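Long-range contact in periplasmic branched-chain amino acid-binding protein (Burkholderia mallei, PDB 3I09), which probably binds a small carboxylate or amino acid in the periplasm for an ABC transporter of the branched-chain amino acid type, and holds acetoacetic acid here: residues G38-K43 with K292-A297. Residues are numbered along the deposited sequence; the frame is centred on the assembly and turned at random.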
# COMPACT_ATOMS: atom_id res chain seq x y z
N GLY A 38 -7.70 25.05 -1.09
CA GLY A 38 -8.48 24.89 -2.33
C GLY A 38 -7.86 25.49 -3.58
O GLY A 38 -8.43 25.38 -4.66
N LYS A 39 -6.69 26.12 -3.44
CA LYS A 39 -5.96 26.68 -4.56
C LYS A 39 -4.47 26.60 -4.32
O LYS A 39 -4.02 26.40 -3.18
CB LYS A 39 -6.38 28.12 -4.81
CG LYS A 39 -6.27 29.00 -3.65
CD LYS A 39 -6.55 30.47 -4.05
CE LYS A 39 -5.67 31.42 -3.18
NZ LYS A 39 -5.70 32.85 -3.62
N VAL A 40 -3.70 26.72 -5.38
CA VAL A 40 -2.26 26.80 -5.28
C VAL A 40 -1.76 27.55 -6.50
O VAL A 40 -2.34 27.43 -7.58
CB VAL A 40 -1.57 25.42 -5.14
CG1 VAL A 40 -1.72 24.55 -6.39
CG2 VAL A 40 -0.07 25.62 -4.80
N ASN A 41 -0.73 28.35 -6.31
CA ASN A 41 -0.23 29.26 -7.33
C ASN A 41 -1.30 30.09 -8.01
O ASN A 41 -1.31 30.27 -9.24
CB ASN A 41 0.58 28.50 -8.36
CG ASN A 41 1.82 27.86 -7.77
OD1 ASN A 41 2.33 28.26 -6.71
ND2 ASN A 41 2.33 26.85 -8.47
N GLY A 42 -2.25 30.56 -7.21
CA GLY A 42 -3.34 31.36 -7.71
C GLY A 42 -4.39 30.63 -8.52
O GLY A 42 -5.28 31.27 -9.04
N LYS A 43 -4.33 29.31 -8.62
CA LYS A 43 -5.31 28.55 -9.43
C LYS A 43 -6.10 27.63 -8.54
O LYS A 43 -5.53 26.99 -7.63
CB LYS A 43 -4.62 27.70 -10.48
CG LYS A 43 -3.92 28.49 -11.54
CD LYS A 43 -2.93 27.70 -12.36
CE LYS A 43 -3.55 26.88 -13.46
NZ LYS A 43 -2.52 26.64 -14.58
N LYS A 292 2.52 21.17 -1.52
CA LYS A 292 3.63 21.94 -0.93
C LYS A 292 4.74 22.10 -1.95
O LYS A 292 5.39 23.14 -1.99
CB LYS A 292 4.18 21.29 0.34
CG LYS A 292 3.30 21.53 1.53
CD LYS A 292 3.84 20.86 2.81
CE LYS A 292 3.02 21.29 4.08
NZ LYS A 292 3.15 22.74 4.46
N ALA A 293 4.97 21.08 -2.76
CA ALA A 293 5.99 21.13 -3.78
C ALA A 293 5.62 22.10 -4.91
O ALA A 293 6.45 22.89 -5.34
CB ALA A 293 6.24 19.73 -4.31
N VAL A 294 4.36 22.09 -5.34
CA VAL A 294 3.89 23.03 -6.36
C VAL A 294 4.00 24.46 -5.81
O VAL A 294 4.44 25.33 -6.52
CB VAL A 294 2.46 22.77 -6.79
CG1 VAL A 294 1.94 23.90 -7.72
CG2 VAL A 294 2.34 21.38 -7.52
N GLN A 295 3.63 24.65 -4.54
CA GLN A 295 3.67 25.98 -3.86
C GLN A 295 5.09 26.52 -3.79
O GLN A 295 5.32 27.72 -4.04
CB GLN A 295 3.06 25.83 -2.45
CG GLN A 295 3.06 27.09 -1.50
CD GLN A 295 2.32 26.78 -0.23
OE1 GLN A 295 1.17 27.22 -0.01
NE2 GLN A 295 2.91 25.92 0.58
N ALA A 296 6.04 25.64 -3.43
CA ALA A 296 7.46 25.97 -3.36
C ALA A 296 8.08 26.17 -4.74
O ALA A 296 8.92 27.05 -4.91
CB ALA A 296 8.24 24.90 -2.53
N ALA A 297 7.70 25.36 -5.74
CA ALA A 297 8.21 25.54 -7.09
C ALA A 297 7.61 26.75 -7.82
O ALA A 297 8.18 27.22 -8.81
CB ALA A 297 7.94 24.30 -7.91
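V40 and N41 lean against V294 and Q295 where a β-hairpin turn meets the last turns of helix 278-297, at the outer end of one lobe of this type I periplasmic binding protein. The turn is type I', running from V40 to K43 and closed by backbone hydrogen bonds from V40 N to K43 O and from K43 N to V40 O; it links strand 39-40, at the edge of a mixed sheet, to strand 43-51. V40 points its side chain at the helix and crosses that of V294 at about a right angle. Both V40 methyls, CG1 and CG2, lie 3.9 Å from V294 CG1; CG2, anti to the backbone N, also reaches Q295, 3.8 Å from Q295 N and 3.9 Å from Q295 CB. Q295 takes part through its backbone N and CA and its CB, and it also touches F36 of helix 22-36. V40 also touches V5 of strand 5-11, in the same sheet. N41 adds the polar part. Its chi1 of -63° sets CG anti to the carbonyl carbon; from there the carboxamide comes nearer to the helix than the CB bond alone would suggest. ND2 of N41 also lies 3.1 Å from V294 CG1, an unusually short approach to be read with caution. The same nitrogen donates to V294 O, a long bond of 3.3 Å with an N-H...O angle of 153°. The oxygen lies near the amide plane of N41, but ND2 stands above the carbonyl plane of V294, 63° out of it.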